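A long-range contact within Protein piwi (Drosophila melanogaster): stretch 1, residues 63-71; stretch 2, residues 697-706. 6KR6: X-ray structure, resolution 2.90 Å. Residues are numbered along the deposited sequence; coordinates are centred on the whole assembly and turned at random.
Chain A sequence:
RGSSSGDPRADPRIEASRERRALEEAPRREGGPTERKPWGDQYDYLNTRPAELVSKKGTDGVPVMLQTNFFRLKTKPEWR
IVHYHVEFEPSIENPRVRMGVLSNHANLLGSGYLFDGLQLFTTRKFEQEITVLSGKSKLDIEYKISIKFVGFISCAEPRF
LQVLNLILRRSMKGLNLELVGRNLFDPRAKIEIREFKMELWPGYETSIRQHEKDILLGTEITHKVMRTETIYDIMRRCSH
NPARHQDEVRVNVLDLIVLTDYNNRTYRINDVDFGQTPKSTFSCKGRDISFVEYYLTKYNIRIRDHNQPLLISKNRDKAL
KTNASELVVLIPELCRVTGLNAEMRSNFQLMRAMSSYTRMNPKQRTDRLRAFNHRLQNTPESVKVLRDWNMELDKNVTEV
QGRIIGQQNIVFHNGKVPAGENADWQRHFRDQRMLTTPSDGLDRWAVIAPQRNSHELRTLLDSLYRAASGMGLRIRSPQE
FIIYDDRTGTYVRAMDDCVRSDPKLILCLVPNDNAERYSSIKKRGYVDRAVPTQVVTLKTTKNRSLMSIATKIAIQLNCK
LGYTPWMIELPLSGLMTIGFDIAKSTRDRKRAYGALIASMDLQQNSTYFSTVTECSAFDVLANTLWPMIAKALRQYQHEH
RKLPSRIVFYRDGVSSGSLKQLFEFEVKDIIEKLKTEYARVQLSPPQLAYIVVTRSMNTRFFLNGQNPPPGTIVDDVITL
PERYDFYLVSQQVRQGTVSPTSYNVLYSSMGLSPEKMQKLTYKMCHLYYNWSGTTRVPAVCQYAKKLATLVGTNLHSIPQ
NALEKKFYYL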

# COMPACT_ATOMS: atom_id res chain seq x y z
N PRO A 63 12.23 10.54 -23.81
CA PRO A 63 11.16 11.34 -23.21
C PRO A 63 9.85 11.21 -23.97
O PRO A 63 9.82 11.02 -25.19
CB PRO A 63 11.70 12.77 -23.29
CG PRO A 63 12.64 12.75 -24.44
CD PRO A 63 13.26 11.38 -24.44
N VAL A 64 8.75 11.31 -23.22
CA VAL A 64 7.39 11.18 -23.74
C VAL A 64 6.47 12.13 -22.98
O VAL A 64 6.83 12.69 -21.95
CB VAL A 64 6.85 9.74 -23.64
CG1 VAL A 64 7.55 8.82 -24.64
CG2 VAL A 64 7.00 9.21 -22.22
N MET A 65 5.27 12.30 -23.53
CA MET A 65 4.21 13.09 -22.91
C MET A 65 3.05 12.16 -22.57
O MET A 65 2.60 11.39 -23.43
CB MET A 65 3.74 14.21 -23.85
CG MET A 65 3.68 15.58 -23.19
SD MET A 65 5.26 16.08 -22.47
CE MET A 65 6.37 15.86 -23.85
N LEU A 66 2.58 12.24 -21.33
CA LEU A 66 1.68 11.23 -20.79
C LEU A 66 0.41 11.86 -20.24
O LEU A 66 0.46 12.87 -19.54
CB LEU A 66 2.35 10.43 -19.67
CG LEU A 66 3.72 9.80 -19.97
CD1 LEU A 66 4.85 10.75 -19.60
CD2 LEU A 66 3.85 8.49 -19.23
N GLN A 67 -0.73 11.25 -20.57
CA GLN A 67 -2.01 11.64 -20.00
C GLN A 67 -2.07 11.29 -18.52
O GLN A 67 -1.50 10.28 -18.08
CB GLN A 67 -3.16 10.95 -20.73
CG GLN A 67 -3.72 11.72 -21.91
CD GLN A 67 -3.03 11.37 -23.21
OE1 GLN A 67 -2.06 10.62 -23.23
NE2 GLN A 67 -3.54 11.91 -24.31
N THR A 68 -2.77 12.12 -17.75
CA THR A 68 -2.85 11.91 -16.30
C THR A 68 -4.28 11.77 -15.82
O THR A 68 -5.19 11.51 -16.61
CB THR A 68 -2.18 13.07 -15.56
OG1 THR A 68 -3.02 14.23 -15.65
CG2 THR A 68 -0.84 13.39 -16.18
N ASN A 69 -4.49 11.95 -14.51
CA ASN A 69 -5.82 12.01 -13.94
C ASN A 69 -6.00 13.29 -13.11
O ASN A 69 -6.67 13.28 -12.08
CB ASN A 69 -6.12 10.78 -13.09
CG ASN A 69 -5.19 10.65 -11.90
OD1 ASN A 69 -4.03 11.05 -11.96
ND2 ASN A 69 -5.70 10.10 -10.80
N PHE A 70 -5.39 14.39 -13.56
CA PHE A 70 -5.45 15.67 -12.89
C PHE A 70 -6.01 16.73 -13.83
O PHE A 70 -5.78 16.69 -15.04
CB PHE A 70 -4.07 16.11 -12.40
CG PHE A 70 -3.59 15.38 -11.18
CD1 PHE A 70 -3.06 14.10 -11.28
CD2 PHE A 70 -3.66 15.97 -9.93
CE1 PHE A 70 -2.61 13.43 -10.16
CE2 PHE A 70 -3.22 15.30 -8.80
CZ PHE A 70 -2.69 14.03 -8.92
N PHE A 71 -6.75 17.68 -13.26
CA PHE A 71 -7.26 18.84 -13.99
C PHE A 71 -6.70 20.10 -13.35
O PHE A 71 -6.54 20.17 -12.13
CB PHE A 71 -8.79 18.88 -13.98
CG PHE A 71 -9.44 17.64 -14.52
CD1 PHE A 71 -9.49 17.41 -15.89
CD2 PHE A 71 -10.01 16.71 -13.67
CE1 PHE A 71 -10.10 16.28 -16.39
CE2 PHE A 71 -10.61 15.57 -14.17
CZ PHE A 71 -10.66 15.35 -15.53
N MET A 697 -1.79 3.74 -5.57
CA MET A 697 -3.00 3.52 -6.33
C MET A 697 -3.83 4.78 -6.49
O MET A 697 -4.86 4.75 -7.17
CB MET A 697 -3.85 2.42 -5.67
CG MET A 697 -3.20 1.04 -5.68
SD MET A 697 -4.13 -0.21 -4.77
CE MET A 697 -5.67 -0.24 -5.68
N ASN A 698 -3.41 5.89 -5.87
CA ASN A 698 -4.18 7.12 -5.94
C ASN A 698 -3.84 7.93 -7.19
O ASN A 698 -4.72 8.55 -7.79
CB ASN A 698 -3.93 7.95 -4.67
CG ASN A 698 -4.08 9.44 -4.91
OD1 ASN A 698 -3.10 10.13 -5.20
ND2 ASN A 698 -5.29 9.95 -4.78
N THR A 699 -2.57 7.94 -7.58
CA THR A 699 -2.09 8.72 -8.71
C THR A 699 -1.74 7.79 -9.86
O THR A 699 -0.95 6.86 -9.68
CB THR A 699 -0.88 9.56 -8.32
OG1 THR A 699 -1.25 10.49 -7.29
CG2 THR A 699 -0.35 10.32 -9.52
N ARG A 700 -2.32 8.04 -11.02
CA ARG A 700 -2.06 7.25 -12.22
C ARG A 700 -1.70 8.18 -13.37
O ARG A 700 -1.91 9.40 -13.31
CB ARG A 700 -3.27 6.39 -12.60
CG ARG A 700 -4.06 5.86 -11.42
CD ARG A 700 -4.30 4.37 -11.52
NE ARG A 700 -5.04 3.87 -10.37
CZ ARG A 700 -5.18 2.59 -10.06
NH1 ARG A 700 -5.88 2.24 -8.98
NH2 ARG A 700 -4.63 1.65 -10.82
N PHE A 701 -1.14 7.59 -14.42
CA PHE A 701 -0.85 8.30 -15.66
C PHE A 701 -0.68 7.28 -16.77
O PHE A 701 -0.30 6.13 -16.52
CB PHE A 701 0.39 9.19 -15.53
CG PHE A 701 1.59 8.49 -14.98
CD1 PHE A 701 2.50 7.87 -15.82
CD2 PHE A 701 1.83 8.46 -13.61
CE1 PHE A 701 3.61 7.22 -15.32
CE2 PHE A 701 2.93 7.81 -13.10
CZ PHE A 701 3.83 7.19 -13.95
N PHE A 702 -0.97 7.70 -18.00
CA PHE A 702 -1.00 6.79 -19.13
C PHE A 702 -0.33 7.43 -20.34
O PHE A 702 -0.18 8.65 -20.42
CB PHE A 702 -2.44 6.39 -19.48
CG PHE A 702 -3.27 6.03 -18.28
CD1 PHE A 702 -3.01 4.88 -17.56
CD2 PHE A 702 -4.33 6.84 -17.88
CE1 PHE A 702 -3.77 4.55 -16.46
CE2 PHE A 702 -5.09 6.51 -16.78
CZ PHE A 702 -4.81 5.36 -16.07
N LEU A 703 0.06 6.58 -21.28
CA LEU A 703 0.68 7.00 -22.53
C LEU A 703 -0.26 6.70 -23.68
O LEU A 703 -0.64 5.54 -23.90
CB LEU A 703 2.02 6.28 -22.75
CG LEU A 703 2.63 6.44 -24.14
CD1 LEU A 703 3.39 7.75 -24.26
CD2 LEU A 703 3.52 5.25 -24.48
N ASN A 704 -0.64 7.75 -24.42
CA ASN A 704 -1.57 7.62 -25.55
C ASN A 704 -2.82 6.86 -25.15
O ASN A 704 -3.33 6.01 -25.89
CB ASN A 704 -0.89 6.97 -26.76
N GLY A 705 -3.32 7.15 -23.95
CA GLY A 705 -4.51 6.50 -23.44
C GLY A 705 -4.34 5.05 -23.04
O GLY A 705 -5.34 4.37 -22.80
N GLN A 706 -3.11 4.55 -22.94
CA GLN A 706 -2.86 3.15 -22.64
C GLN A 706 -1.85 3.01 -21.51
O GLN A 706 -1.20 3.98 -21.10
CB GLN A 706 -2.37 2.39 -23.88
CG GLN A 706 -3.43 2.20 -24.94
CD GLN A 706 -2.96 1.29 -26.07
OE1 GLN A 706 -1.77 1.19 -26.35
NE2 GLN A 706 -3.91 0.62 -26.71

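Two stretches of the Piwi chain, more than 600 residues apart in sequence, meet along a short antiparallel pairing that buries 555 Å² between them, both sides summed. The backbones pair where the strand that includes Val64 to Gln67 runs alongside a weakly bonded strand at Phe701 and Phe702. The anchor is one hydrogen bond, from Phe702 N to Gln67 O, short at 2.6 Å and nearly straight, with an N-H...O angle of 169°. Gln67 and Phe702 thus form the hydrogen-bonded pair of the register, their CA atoms 5.0 Å apart, and Gln67 N lies 2.7 Å from Phe702 O. Packing is tight here: Gln67 O also lies 3.2 Å from Phe701 CA, and the side-chain atom Leu66 CB lies 3.2 Å from Phe702 O. At the next position Thr68 and Phe701 face each other with their CA atoms 4.2 Å apart, but this part of the pairing is loose.

Apolar contacts add to this pairing. The side chains of Thr68 and Phe701 share one face of it, and those of Gln67 and Phe702 the other. Leu66 CD2 packs against Phe701 CD1 at 3.7 Å, approaching the ring obliquely; both residues are buried, where a branched aliphatic side chain and an aromatic ring can fill space without leaving polar groups unpaired. Leu703, with chi1 in the t well, leaves its CA sideways but brings its end nearer to stretch 1, so that CD1 lies 4.0 Å from Val64 CB and 3.8 Å from Met65 O. Met65 itself points away and stays exposed. Beyond the corner at Asn69, Phe70 also starts sideways, yet its ring reaches back far enough for CE1 to lie 3.9 Å from Thr699 CG2, which sits at the ring edge. Thr699 OG1 also donates a hydrogen bond to Asn698 OD1 within its own stretch, at 2.8 Å.

Among the polar side chains, the CB of Gln67 lies on the face it shares with Phe702, but the end of the side chain comes nearer to the other stretch, bringing OE1 to 3.4 Å from Asn704 N and 3.8 Å from Gly705 N, beside the type I' turn from Leu703 to Gln706. That turn is closed by two backbone hydrogen bonds, Leu703 N to Gln706 O at 2.9 Å and Gln706 N to Leu703 O at 2.8 Å; the positive phi of Gly705, 72°, is one that glycine adopts readily. At the corner, Asn69 points toward stretch 2 and is buried there. Its OD1 is 3.0 Å from Arg700 O, but both are acceptors and no hydrogen bond joins them; its ND2 is satisfied elsewhere in the structure. Thr68 OG1 steadies the corner by accepting a hydrogen bond from Phe70 N at 3.2 Å. Across from it, the end of Arg700 leads away from stretch 1, and its NE and NH1 each make a weak hydrogen bond to Met697 O, both at 3.3 Å.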